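Side-chain contacts in D-alanyl transferase DltD (Enterococcus faecalis, PDB 6O93), which probably takes part in transferring D-alanine to lipoteichoic acid during biogenesis of the Gram-positive cell wall: residues 278-283 and 324-329; 40-45 and 92-97; 57-62 and 212-217; 291-296 and 356-361; 129-134 and 158-163. All blocks are in the same frame, centred on the assembly; numbering follows the deposited sequence.

How the contacts relate
The five contacts sit in and around a parallel sheet of the kind expected in the SGNH hydrolase clan. Contacts 2 and 4 pack against its strands 40-44 and 289-294, their centres about 17 Å apart. Contact 1 adjoins contact 4 through Phe292, whose ring meets Leu280 and Phe328, while contact 3 adjoins contact 4 where Leu60 and Pro57 of helix 57-63 touch Asp359 of helix 352-367. Contact 2 meets contact 3 through Phe43 and Pro57. Contact 5 stands apart among helices, its centre about 45 Å from that of contact 3, yet along the chain it is nested inside the loop which contact 3 closes. Contacts 1 to 4 thus join into a chain of touching packing about the sheet.

Contact 1: residues 278-283 and 324-329; sequences AALEQL and QEQGFT
Leu280, on helix 272-285, lays a methyl over the ring of Phe328, whose backbone N closes the Schellman motif that ends helix 309-324. The two side chains cross obliquely, and the branch CD2 does the touching: it lies 4.0 Å from the centroid of the Phe328 ring and only 14° off the ring normal, a CH-pi contact over the face, shifted somewhat toward the rim. The ring atom nearest to this methyl is CE2. In Leu280, chi1 of -66° sets CG beside the backbone N, and an extended chi2 then places CD2 over the ring and CD1 by Gln326. CD1 reaches Gln326 NE2 at 4.0 Å, and these two side chains meet at about a right angle.

Gln326 lends this apolar pair only the flank of its amide, because its polar atoms are occupied elsewhere: NE2 donates to Gln322 O, and OE1 accepts from Asp379 N and Gln277 NE2. The amide is thus fixed at both ends in a buried place. Gly327, with phi 102°, suits the reversal between these residues, since a positive phi costs glycine little; Phe328 N then bonds back to Leu323 O, and the aromatic side chain is turned inward. A flat, broad ring serves well there, with Tyr376 also meeting it. At its far end, Phe328 CZ comes to 3.6 Å from Leu280 O.

Contact 2: residues 40-45 and 92-97; sequences YVPFFG and DAIANK
Ile94 pushes its CD1 methyl into the angle between Pro42 and Phe44, two residues of strand 40-44 that face the same way. The methyl is 4.1 Å from Phe44 CZ and 4.2 Å from Pro42 CG. It meets the phenyl ring at the edge, near the ring plane, the two side chains coming from opposite directions. An extended Ile94, with CG1 anti to the backbone N (chi1 -165°), gives the reach required. Helix 80-90 also packs on Phe44, and Val35 of helix 29-36 touches both Pro42 and Ile94, so this end is well buried.

The other side is looser. Residues 94-97 form a type II turn on the way to strand 98-102, with Asn96 exposed at positive phi, a position asparagine tolerates well. Lys97 starts out toward the strand, but its chain leads off, and NZ donates to Ala93 O at 3.0 Å from well above the carbonyl plane. The ammonium group thereby ties the turn to the short 3-10 segment before it.

Proline suits its place in the strand since it needs no N-H partner and still accepts from Val100. The chemistry thus divides: aliphatic and aromatic carbon buries the connection against the sheet, whereas polar groups hold the turn together at the surface.

Contact 3: residues 57-62 and 212-217; sequences PSVLSE and KQLPAT
Pro57 O is gripped by two donors of one residue, Ser61 N and Ser61 OG, both at 2.9 Å and from opposite faces of its carbonyl plane; on the same short helix, between donor and acceptor, Val59 and Leu60 meet Leu214. The serine hydroxyl folds back onto its own helix, its bond tilted 29° from the carbonyl plane, and so a polar side chain is accommodated in a buried turn. Proline fits the first turn, where its missing N-H breaks no helical bond.

Leu214 carries the loop side alone. Its CD1 touches two residues at once, Val59 CG1 at 3.9 Å and Leu60 CD2 at the same distance, and its CD2 also leans on that Leu60 methyl. Leu60 and Leu214 lie at about a right angle, so a methyl of the helix rests against the fork of the loop leucine. Leu60 sets off alongside the loop, and only the end of its chain closes in.

Beyond the pair of segments, Leu223 of helix 220-233 and Ala54 add carbon around Leu214. With only methyls meeting, attachment of this loop to helix 57-63 rests on burial of branched aliphatic groups, with the bond from Tyr64 OH to Pro215 O as a separate polar link just outside it.

Contact 4: residues 291-296 and 356-361; sequences LFVIPP and LAVDRQ
Methyl-to-methyl packing joins Val293 and Val358, the closest backbone pair between strand 289-294 and helix 352-367. Val293 CG1 lies 3.7 Å from Val358 CG2, and the reverse pair, Val293 CG2 and Val358 CG1, follows at 4.1 Å. Both branches of each valine are therefore used, fork against fork. A compact beta-branched residue suits either position, since the CA atoms here are only 7.5 Å apart.

A second kind of contact sets carbon against the helix backbone. Leu291 CG points away from its own N (chi1 172°), which carries CD2 to within 3.6 Å of Gln361 O. The same methyl is 4.2 Å from Gln361 CB. The glutamine lends just its root here, for its chain bends at chi2 (-55°) and the amide leads off from the strand.

Polar groups of the helix work on other sides: Asp359 turns from the strand and forms a salt bridge with Arg66, and Arg360 makes a cation-pi contact with Phe220. In the strand, Phe292 faces the opposite way, onto Phe276 of helix 272-285, while backbone bonds tie Leu291 to Ala99 and Phe101. A parallel strand with one helix against each face in this manner is typical of the three-layered alpha/beta/alpha sandwich of SGNH hydrolases.

Contact 5: residues 129-134 and 158-163; sequences QWLANL and KVLMET
Helices 124-132 and 158-168 come nearest at Leu131 and Thr163, whose CA atoms are 8.4 Å apart. Leu131 fills the gap, its CD1 methyl serving both partners on the other helix. It reaches Thr163 CG2 tip to tip at 4.1 Å, and Leu160 crosses it at about a right angle. The modelled distance of 3.2 Å between Leu131 CD1 and Leu160 CD1 is too short for ordinary carbon contact, so the exact placing of these methyls is doubtful, although the leucines clearly adjoin.

Leu131 CD2 leans the other way, 3.6 Å above the plane of the neighbouring Trp130 ring and toward its rim. The helices belong to a long section without strands, made of helices and loops, between strands 98-102 and 289-294, and here helix packs on helix with no sheet between. Phe181 of helix 175-195 touches both Leu131 and Thr163.

Threonine suits a buried helix face because its two branches can be shared out: CG2, anti to the backbone N, faces Leu131, while OG1 donates to Val159 O at 2.9 Å. That carbonyl also accepts from Thr163 N, and the two donors approach from opposite faces of its plane, the hydroxyl standing 36° out of it.

Contact 1: residues 278-283 and 324-329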
# COMPACT_ATOMS: atom_id res chain seq x y z
N ALA A 278 12.04 -4.53 2.86
CA ALA A 278 11.43 -5.68 3.52
C ALA A 278 10.24 -6.20 2.72
O ALA A 278 10.07 -7.42 2.57
CB ALA A 278 11.00 -5.31 4.94
N ALA A 279 9.41 -5.30 2.21
CA ALA A 279 8.27 -5.73 1.39
C ALA A 279 8.74 -6.35 0.08
O ALA A 279 8.14 -7.32 -0.39
CB ALA A 279 7.35 -4.54 1.12
N LEU A 280 9.81 -5.81 -0.50
CA LEU A 280 10.33 -6.36 -1.75
C LEU A 280 10.85 -7.78 -1.57
O LEU A 280 10.63 -8.65 -2.42
CB LEU A 280 11.42 -5.45 -2.31
CG LEU A 280 10.98 -4.06 -2.75
CD1 LEU A 280 12.20 -3.22 -3.14
CD2 LEU A 280 9.99 -4.14 -3.90
N GLU A 281 11.57 -8.03 -0.47
CA GLU A 281 12.08 -9.37 -0.22
C GLU A 281 10.94 -10.37 -0.04
O GLU A 281 11.02 -11.50 -0.53
CB GLU A 281 13.00 -9.38 1.00
CG GLU A 281 13.46 -10.78 1.41
CD GLU A 281 14.68 -10.77 2.31
OE1 GLU A 281 15.31 -9.70 2.48
OE2 GLU A 281 15.02 -11.84 2.86
N GLN A 282 9.88 -9.98 0.66
CA GLN A 282 8.74 -10.87 0.84
C GLN A 282 8.07 -11.19 -0.49
O GLN A 282 7.67 -12.33 -0.74
CB GLN A 282 7.72 -10.26 1.81
CG GLN A 282 8.24 -10.06 3.22
CD GLN A 282 8.61 -11.37 3.90
OE1 GLN A 282 7.93 -12.38 3.73
NE2 GLN A 282 9.69 -11.35 4.66
N LEU A 283 7.95 -10.19 -1.37
CA LEU A 283 7.34 -10.42 -2.67
C LEU A 283 8.21 -11.32 -3.54
O LEU A 283 7.71 -12.23 -4.21
CB LEU A 283 7.09 -9.08 -3.37
CG LEU A 283 6.04 -8.20 -2.70
CD1 LEU A 283 6.21 -6.74 -3.11
CD2 LEU A 283 4.64 -8.69 -3.04
N GLN A 324 14.48 -1.57 -10.08
CA GLN A 324 15.09 -2.12 -11.29
C GLN A 324 16.36 -2.89 -10.98
O GLN A 324 16.63 -3.93 -11.59
CB GLN A 324 15.38 -0.98 -12.27
CG GLN A 324 14.15 -0.35 -12.89
CD GLN A 324 13.61 -1.15 -14.06
OE1 GLN A 324 14.19 -2.15 -14.46
NE2 GLN A 324 12.49 -0.70 -14.62
N GLU A 325 17.16 -2.40 -10.04
CA GLU A 325 18.42 -3.05 -9.70
C GLU A 325 18.21 -4.49 -9.24
O GLU A 325 19.13 -5.31 -9.36
CB GLU A 325 19.15 -2.24 -8.63
CG GLU A 325 20.41 -2.88 -8.08
CD GLU A 325 21.51 -3.01 -9.11
OE1 GLU A 325 21.32 -2.55 -10.26
OE2 GLU A 325 22.56 -3.59 -8.77
N GLN A 326 17.03 -4.82 -8.72
CA GLN A 326 16.77 -6.13 -8.14
C GLN A 326 15.81 -6.97 -8.97
O GLN A 326 15.40 -8.05 -8.52
CB GLN A 326 16.24 -5.97 -6.71
CG GLN A 326 17.22 -5.28 -5.78
CD GLN A 326 16.72 -5.20 -4.35
OE1 GLN A 326 17.01 -6.07 -3.53
NE2 GLN A 326 15.96 -4.16 -4.05
N GLY A 327 15.44 -6.52 -10.16
CA GLY A 327 14.61 -7.30 -11.06
C GLY A 327 13.15 -6.91 -11.10
O GLY A 327 12.37 -7.58 -11.78
N PHE A 328 12.76 -5.86 -10.39
CA PHE A 328 11.39 -5.35 -10.44
C PHE A 328 11.32 -4.34 -11.58
O PHE A 328 11.76 -3.19 -11.44
CB PHE A 328 10.98 -4.72 -9.11
CG PHE A 328 10.98 -5.68 -7.96
CD1 PHE A 328 9.88 -6.50 -7.73
CD2 PHE A 328 12.07 -5.78 -7.11
CE1 PHE A 328 9.87 -7.38 -6.66
CE2 PHE A 328 12.06 -6.66 -6.05
CZ PHE A 328 10.96 -7.46 -5.82
N THR A 329 10.78 -4.76 -12.72
CA THR A 329 10.79 -3.97 -13.94
C THR A 329 9.42 -3.46 -14.36
O THR A 329 9.31 -2.76 -15.37
CB THR A 329 11.40 -4.78 -15.10
OG1 THR A 329 10.58 -5.92 -15.37
CG2 THR A 329 12.80 -5.25 -14.74

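Contact 2: residues 40-45 and 92-97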
# COMPACT_ATOMS: atom_id res chain seq x y z
N TYR A 40 -8.66 -12.18 -7.09
CA TYR A 40 -8.49 -10.88 -6.46
C TYR A 40 -7.01 -10.50 -6.48
O TYR A 40 -6.17 -11.23 -5.93
CB TYR A 40 -9.04 -10.89 -5.04
CG TYR A 40 -10.55 -10.96 -5.00
CD1 TYR A 40 -11.32 -9.81 -5.17
CD2 TYR A 40 -11.21 -12.17 -4.81
CE1 TYR A 40 -12.70 -9.87 -5.15
CE2 TYR A 40 -12.59 -12.23 -4.78
CZ TYR A 40 -13.34 -11.08 -4.95
OH TYR A 40 -14.71 -11.13 -4.93
N VAL A 41 -6.70 -9.37 -7.10
CA VAL A 41 -5.34 -8.85 -7.17
C VAL A 41 -5.13 -7.92 -5.98
O VAL A 41 -5.81 -6.88 -5.91
CB VAL A 41 -5.08 -8.12 -8.50
CG1 VAL A 41 -3.64 -7.63 -8.58
CG2 VAL A 41 -5.41 -9.02 -9.68
N PRO A 42 -4.25 -8.24 -5.04
CA PRO A 42 -4.05 -7.35 -3.89
C PRO A 42 -3.44 -6.02 -4.34
O PRO A 42 -2.44 -5.99 -5.06
CB PRO A 42 -3.10 -8.13 -2.98
CG PRO A 42 -2.37 -9.05 -3.89
CD PRO A 42 -3.36 -9.42 -4.97
N PHE A 43 -4.07 -4.93 -3.91
CA PHE A 43 -3.56 -3.58 -4.12
C PHE A 43 -3.00 -3.10 -2.78
O PHE A 43 -3.76 -2.68 -1.90
CB PHE A 43 -4.66 -2.63 -4.60
CG PHE A 43 -4.91 -2.68 -6.08
CD1 PHE A 43 -4.97 -3.89 -6.75
CD2 PHE A 43 -5.13 -1.51 -6.79
CE1 PHE A 43 -5.22 -3.92 -8.11
CE2 PHE A 43 -5.38 -1.54 -8.15
CZ PHE A 43 -5.43 -2.75 -8.81
N PHE A 44 -1.68 -3.16 -2.63
CA PHE A 44 -1.03 -2.65 -1.43
C PHE A 44 -0.81 -1.15 -1.58
O PHE A 44 -0.16 -0.70 -2.53
CB PHE A 44 0.31 -3.36 -1.21
CG PHE A 44 0.19 -4.86 -1.12
CD1 PHE A 44 -0.25 -5.46 0.05
CD2 PHE A 44 0.54 -5.66 -2.19
CE1 PHE A 44 -0.36 -6.84 0.14
CE2 PHE A 44 0.44 -7.04 -2.11
CZ PHE A 44 -0.01 -7.63 -0.94
N GLY A 45 -1.36 -0.38 -0.65
CA GLY A 45 -1.23 1.07 -0.68
C GLY A 45 -1.62 1.70 0.64
O GLY A 45 -1.48 1.08 1.69
N ASP A 92 1.60 -19.01 1.02
CA ASP A 92 1.45 -19.54 -0.33
C ASP A 92 0.23 -18.99 -1.05
O ASP A 92 0.09 -19.23 -2.25
CB ASP A 92 1.38 -21.07 -0.28
CG ASP A 92 2.68 -21.69 0.18
OD1 ASP A 92 3.76 -21.13 -0.13
OD2 ASP A 92 2.64 -22.74 0.86
N ALA A 93 -0.65 -18.26 -0.35
CA ALA A 93 -1.82 -17.69 -1.02
C ALA A 93 -1.41 -16.73 -2.13
O ALA A 93 -2.06 -16.68 -3.18
CB ALA A 93 -2.70 -16.97 0.00
N ILE A 94 -0.33 -15.97 -1.92
CA ILE A 94 0.14 -15.01 -2.91
C ILE A 94 1.23 -15.57 -3.81
O ILE A 94 1.63 -14.90 -4.78
CB ILE A 94 0.64 -13.72 -2.22
CG1 ILE A 94 0.77 -12.58 -3.24
CG2 ILE A 94 1.98 -13.97 -1.53
CD1 ILE A 94 1.05 -11.23 -2.62
N ALA A 95 1.71 -16.78 -3.54
CA ALA A 95 2.82 -17.34 -4.30
C ALA A 95 2.47 -17.46 -5.78
O ALA A 95 1.40 -17.96 -6.13
CB ALA A 95 3.21 -18.70 -3.73
N ASN A 96 3.38 -17.00 -6.63
CA ASN A 96 3.27 -17.12 -8.09
C ASN A 96 2.12 -16.31 -8.67
O ASN A 96 1.70 -16.56 -9.80
CB ASN A 96 3.12 -18.59 -8.50
CG ASN A 96 4.17 -19.48 -7.87
OD1 ASN A 96 3.85 -20.46 -7.20
ND2 ASN A 96 5.44 -19.14 -8.08
N LYS A 97 1.60 -15.34 -7.93
CA LYS A 97 0.46 -14.55 -8.37
C LYS A 97 0.90 -13.12 -8.67
O LYS A 97 2.10 -12.80 -8.67
CB LYS A 97 -0.64 -14.61 -7.31
CG LYS A 97 -1.13 -16.03 -7.06
CD LYS A 97 -2.50 -16.07 -6.41
CE LYS A 97 -3.02 -17.49 -6.33
NZ LYS A 97 -2.07 -18.39 -5.61

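Contact 3: residues 57-62 and 212-217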
# COMPACT_ATOMS: atom_id res chain seq x y z
N PRO A 57 -9.98 1.68 -10.22
CA PRO A 57 -9.89 0.30 -10.74
C PRO A 57 -10.96 -0.63 -10.22
O PRO A 57 -11.39 -1.54 -10.95
CB PRO A 57 -8.49 -0.14 -10.31
CG PRO A 57 -7.71 1.12 -10.19
CD PRO A 57 -8.69 2.15 -9.68
N SER A 58 -11.41 -0.46 -8.98
CA SER A 58 -12.47 -1.31 -8.45
C SER A 58 -13.77 -1.13 -9.23
O SER A 58 -14.54 -2.09 -9.39
CB SER A 58 -12.71 -1.02 -6.97
OG SER A 58 -11.59 -1.40 -6.19
N VAL A 59 -14.03 0.08 -9.72
CA VAL A 59 -15.27 0.34 -10.45
C VAL A 59 -15.13 -0.10 -11.90
O VAL A 59 -16.04 -0.73 -12.46
CB VAL A 59 -15.65 1.83 -10.34
CG1 VAL A 59 -16.95 2.10 -11.09
CG2 VAL A 59 -15.77 2.24 -8.88
N LEU A 60 -14.01 0.23 -12.54
CA LEU A 60 -13.80 -0.15 -13.93
C LEU A 60 -13.78 -1.66 -14.09
O LEU A 60 -14.31 -2.20 -15.07
CB LEU A 60 -12.51 0.48 -14.46
CG LEU A 60 -12.49 2.01 -14.52
CD1 LEU A 60 -11.10 2.52 -14.85
CD2 LEU A 60 -13.49 2.52 -15.55
N SER A 61 -13.16 -2.37 -13.14
CA SER A 61 -13.09 -3.83 -13.24
C SER A 61 -14.48 -4.45 -13.14
O SER A 61 -14.77 -5.43 -13.84
CB SER A 61 -12.17 -4.38 -12.16
OG SER A 61 -10.82 -4.01 -12.39
N GLU A 62 -15.33 -3.91 -12.27
CA GLU A 62 -16.69 -4.43 -12.14
C GLU A 62 -17.55 -4.03 -13.34
O GLU A 62 -18.34 -4.84 -13.84
CB GLU A 62 -17.32 -3.93 -10.84
CG GLU A 62 -18.66 -4.55 -10.50
CD GLU A 62 -18.56 -6.02 -10.17
OE1 GLU A 62 -18.96 -6.85 -11.01
OE2 GLU A 62 -18.08 -6.35 -9.06
N LYS A 212 -22.99 3.54 -13.24
CA LYS A 212 -23.99 4.19 -14.08
C LYS A 212 -23.44 5.40 -14.83
O LYS A 212 -24.12 5.90 -15.73
CB LYS A 212 -25.18 4.62 -13.22
CG LYS A 212 -25.87 3.46 -12.50
CD LYS A 212 -27.02 3.94 -11.63
CE LYS A 212 -27.72 2.77 -10.95
NZ LYS A 212 -28.78 3.22 -10.00
N GLN A 213 -22.25 5.87 -14.49
CA GLN A 213 -21.62 6.98 -15.18
C GLN A 213 -20.77 6.55 -16.36
O GLN A 213 -20.39 7.39 -17.18
CB GLN A 213 -20.75 7.79 -14.22
CG GLN A 213 -21.51 8.47 -13.09
CD GLN A 213 -20.59 9.20 -12.12
OE1 GLN A 213 -19.51 8.71 -11.79
NE2 GLN A 213 -21.02 10.37 -11.67
N LEU A 214 -20.46 5.26 -16.48
CA LEU A 214 -19.52 4.77 -17.47
C LEU A 214 -20.24 4.25 -18.71
O LEU A 214 -21.35 3.72 -18.61
CB LEU A 214 -18.66 3.65 -16.88
CG LEU A 214 -17.77 4.04 -15.70
CD1 LEU A 214 -17.31 2.80 -14.96
CD2 LEU A 214 -16.57 4.85 -16.18
N PRO A 215 -19.63 4.39 -19.89
CA PRO A 215 -20.24 3.82 -21.09
C PRO A 215 -20.26 2.30 -21.05
O PRO A 215 -19.56 1.66 -20.26
CB PRO A 215 -19.35 4.33 -22.23
CG PRO A 215 -18.05 4.64 -21.58
CD PRO A 215 -18.37 5.09 -20.18
N ALA A 216 -21.09 1.72 -21.92
CA ALA A 216 -21.27 0.27 -21.93
C ALA A 216 -20.00 -0.46 -22.33
O ALA A 216 -19.77 -1.59 -21.87
CB ALA A 216 -22.41 -0.10 -22.88
N THR A 217 -19.18 0.13 -23.19
CA THR A 217 -17.93 -0.47 -23.62
C THR A 217 -16.75 0.41 -23.24
O THR A 217 -16.87 1.64 -23.16
CB THR A 217 -17.92 -0.72 -25.14
OG1 THR A 217 -18.25 0.49 -25.84
CG2 THR A 217 -18.92 -1.81 -25.51

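Contact 4: residues 291-296 and 356-361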
# COMPACT_ATOMS: atom_id res chain seq x y z
N LEU A 291 3.30 -4.88 -10.06
CA LEU A 291 3.32 -3.59 -10.73
C LEU A 291 3.39 -2.50 -9.66
O LEU A 291 2.50 -2.40 -8.81
CB LEU A 291 2.08 -3.40 -11.61
CG LEU A 291 1.89 -2.00 -12.20
CD1 LEU A 291 3.04 -1.64 -13.13
CD2 LEU A 291 0.56 -1.93 -12.93
N PHE A 292 4.45 -1.69 -9.71
CA PHE A 292 4.63 -0.59 -8.77
C PHE A 292 4.17 0.71 -9.41
O PHE A 292 4.46 0.99 -10.57
CB PHE A 292 6.10 -0.48 -8.35
CG PHE A 292 6.60 -1.68 -7.60
CD1 PHE A 292 7.12 -2.78 -8.27
CD2 PHE A 292 6.54 -1.72 -6.22
CE1 PHE A 292 7.57 -3.88 -7.58
CE2 PHE A 292 6.99 -2.83 -5.52
CZ PHE A 292 7.50 -3.91 -6.20
N VAL A 293 3.45 1.52 -8.62
CA VAL A 293 2.89 2.78 -9.08
C VAL A 293 3.47 3.90 -8.23
O VAL A 293 3.50 3.80 -7.00
CB VAL A 293 1.35 2.78 -9.01
CG1 VAL A 293 0.79 4.10 -9.50
CG2 VAL A 293 0.78 1.61 -9.81
N ILE A 294 3.93 4.97 -8.89
CA ILE A 294 4.43 6.16 -8.21
C ILE A 294 3.55 7.33 -8.64
O ILE A 294 3.53 7.69 -9.82
CB ILE A 294 5.90 6.45 -8.54
CG1 ILE A 294 6.78 5.24 -8.21
CG2 ILE A 294 6.38 7.67 -7.76
CD1 ILE A 294 8.23 5.41 -8.61
N PRO A 295 2.81 7.95 -7.73
CA PRO A 295 1.93 9.05 -8.12
C PRO A 295 2.68 10.37 -8.12
O PRO A 295 3.79 10.47 -7.58
CB PRO A 295 0.85 9.03 -7.04
CG PRO A 295 1.59 8.60 -5.82
CD PRO A 295 2.66 7.63 -6.30
N PRO A 296 2.10 11.41 -8.72
CA PRO A 296 2.69 12.75 -8.60
C PRO A 296 2.06 13.54 -7.47
O PRO A 296 1.19 13.04 -6.75
CB PRO A 296 2.38 13.38 -9.96
CG PRO A 296 1.05 12.77 -10.33
CD PRO A 296 1.02 11.38 -9.73
N LEU A 356 -7.58 6.31 -13.76
CA LEU A 356 -7.78 5.80 -15.11
C LEU A 356 -6.45 5.40 -15.75
O LEU A 356 -6.35 4.34 -16.36
CB LEU A 356 -8.48 6.85 -15.98
CG LEU A 356 -8.78 6.43 -17.42
CD1 LEU A 356 -9.84 5.33 -17.45
CD2 LEU A 356 -9.21 7.62 -18.26
N ALA A 357 -5.43 6.25 -15.60
CA ALA A 357 -4.11 5.92 -16.13
C ALA A 357 -3.53 4.70 -15.43
O ALA A 357 -2.97 3.80 -16.08
CB ALA A 357 -3.17 7.12 -16.00
N VAL A 358 -3.65 4.64 -14.10
CA VAL A 358 -3.17 3.48 -13.36
C VAL A 358 -3.93 2.23 -13.79
O VAL A 358 -3.34 1.17 -14.01
CB VAL A 358 -3.29 3.72 -11.84
CG1 VAL A 358 -3.05 2.42 -11.08
CG2 VAL A 358 -2.32 4.79 -11.39
N ASP A 359 -5.25 2.35 -13.93
CA ASP A 359 -6.06 1.20 -14.33
C ASP A 359 -5.59 0.61 -15.65
O ASP A 359 -5.56 -0.62 -15.81
CB ASP A 359 -7.53 1.61 -14.43
CG ASP A 359 -8.43 0.47 -14.85
OD1 ASP A 359 -8.76 -0.37 -13.98
OD2 ASP A 359 -8.79 0.41 -16.04
N ARG A 360 -5.23 1.46 -16.61
CA ARG A 360 -4.75 0.94 -17.89
C ARG A 360 -3.46 0.16 -17.71
O ARG A 360 -3.30 -0.93 -18.28
CB ARG A 360 -4.55 2.09 -18.89
CG ARG A 360 -3.88 1.64 -20.18
CD ARG A 360 -4.02 2.67 -21.29
NE ARG A 360 -3.36 3.93 -20.98
CZ ARG A 360 -3.23 4.94 -21.83
NH1 ARG A 360 -3.72 4.84 -23.06
NH2 ARG A 360 -2.61 6.06 -21.46
N GLN A 361 -2.54 0.68 -16.91
CA GLN A 361 -1.29 -0.04 -16.66
C GLN A 361 -1.53 -1.34 -15.91
O GLN A 361 -0.90 -2.36 -16.20
CB GLN A 361 -0.31 0.86 -15.90
CG GLN A 361 0.06 2.12 -16.66
CD GLN A 361 0.61 1.83 -18.04
OE1 GLN A 361 1.43 0.92 -18.21
NE2 GLN A 361 0.14 2.57 -19.04

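Contact 5: residues 129-134 and 158-163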
# COMPACT_ATOMS: atom_id res chain seq x y z
N GLN A 129 2.39 -15.22 14.14
CA GLN A 129 2.44 -16.29 13.15
C GLN A 129 3.81 -16.35 12.48
O GLN A 129 4.36 -17.44 12.28
CB GLN A 129 1.35 -16.08 12.10
CG GLN A 129 1.29 -17.15 11.03
CD GLN A 129 0.44 -16.74 9.84
OE1 GLN A 129 0.47 -15.59 9.41
NE2 GLN A 129 -0.33 -17.69 9.31
N TRP A 130 4.37 -15.19 12.14
CA TRP A 130 5.68 -15.15 11.50
C TRP A 130 6.74 -15.80 12.38
O TRP A 130 7.55 -16.60 11.91
CB TRP A 130 6.03 -13.69 11.18
CG TRP A 130 7.49 -13.39 11.02
CD1 TRP A 130 8.36 -13.95 10.13
CD2 TRP A 130 8.25 -12.43 11.77
NE1 TRP A 130 9.61 -13.40 10.28
CE2 TRP A 130 9.57 -12.47 11.28
CE3 TRP A 130 7.94 -11.54 12.81
CZ2 TRP A 130 10.58 -11.65 11.79
CZ3 TRP A 130 8.95 -10.74 13.32
CH2 TRP A 130 10.25 -10.80 12.81
N LEU A 131 6.74 -15.47 13.68
CA LEU A 131 7.76 -16.02 14.57
C LEU A 131 7.51 -17.49 14.88
O LEU A 131 8.46 -18.26 15.05
CB LEU A 131 7.82 -15.21 15.86
CG LEU A 131 8.26 -13.76 15.69
CD1 LEU A 131 8.06 -12.98 16.97
CD2 LEU A 131 9.72 -13.70 15.26
N ALA A 132 6.24 -17.91 14.96
CA ALA A 132 5.94 -19.29 15.29
C ALA A 132 6.41 -20.25 14.20
O ALA A 132 6.86 -21.36 14.49
CB ALA A 132 4.44 -19.46 15.54
N ASN A 133 6.31 -19.83 12.94
CA ASN A 133 6.64 -20.68 11.80
C ASN A 133 8.06 -20.49 11.30
O ASN A 133 8.43 -21.06 10.28
CB ASN A 133 5.66 -20.42 10.66
CG ASN A 133 4.23 -20.72 11.04
OD1 ASN A 133 3.96 -21.63 11.83
ND2 ASN A 133 3.29 -19.96 10.49
N LEU A 134 8.87 -19.69 12.00
CA LEU A 134 10.23 -19.42 11.54
C LEU A 134 11.12 -20.63 11.79
O LEU A 134 11.33 -21.03 12.93
CB LEU A 134 10.77 -18.19 12.27
CG LEU A 134 11.87 -17.39 11.58
CD1 LEU A 134 11.43 -16.92 10.20
CD2 LEU A 134 12.26 -16.20 12.45
N LYS A 158 7.03 -8.16 26.21
CA LYS A 158 8.35 -8.55 26.68
C LYS A 158 8.83 -9.83 26.01
O LYS A 158 9.99 -9.92 25.59
CB LYS A 158 8.34 -8.71 28.20
CG LYS A 158 7.94 -7.44 28.96
CD LYS A 158 8.88 -6.28 28.64
CE LYS A 158 8.55 -5.05 29.47
NZ LYS A 158 9.53 -3.95 29.27
N VAL A 159 7.97 -10.85 25.93
CA VAL A 159 8.37 -12.09 25.27
C VAL A 159 8.73 -11.82 23.82
O VAL A 159 9.73 -12.34 23.30
CB VAL A 159 7.26 -13.15 25.40
CG1 VAL A 159 7.61 -14.39 24.59
CG2 VAL A 159 7.03 -13.51 26.86
N LEU A 160 7.93 -11.00 23.14
CA LEU A 160 8.25 -10.61 21.77
C LEU A 160 9.61 -9.91 21.71
O LEU A 160 10.46 -10.26 20.88
CB LEU A 160 7.15 -9.71 21.22
CG LEU A 160 7.31 -9.23 19.77
CD1 LEU A 160 7.54 -10.39 18.83
CD2 LEU A 160 6.09 -8.44 19.34
N MET A 161 9.83 -8.93 22.58
CA MET A 161 11.10 -8.21 22.58
C MET A 161 12.26 -9.16 22.81
O MET A 161 13.31 -9.04 22.17
CB MET A 161 11.08 -7.12 23.66
CG MET A 161 10.23 -5.91 23.29
SD MET A 161 10.92 -4.97 21.92
CE MET A 161 12.35 -4.21 22.70
N GLU A 162 12.10 -10.12 23.72
CA GLU A 162 13.16 -11.09 23.97
C GLU A 162 13.40 -11.96 22.74
O GLU A 162 14.55 -12.28 22.41
CB GLU A 162 12.81 -11.94 25.19
CG GLU A 162 12.80 -11.15 26.49
CD GLU A 162 12.29 -11.94 27.67
OE1 GLU A 162 11.50 -12.89 27.48
OE2 GLU A 162 12.67 -11.60 28.81
N THR A 163 12.33 -12.35 22.05
CA THR A 163 12.48 -13.14 20.84
C THR A 163 13.17 -12.34 19.74
O THR A 163 14.05 -12.86 19.05
CB THR A 163 11.12 -13.64 20.37
OG1 THR A 163 10.50 -14.41 21.40
CG2 THR A 163 11.26 -14.49 19.11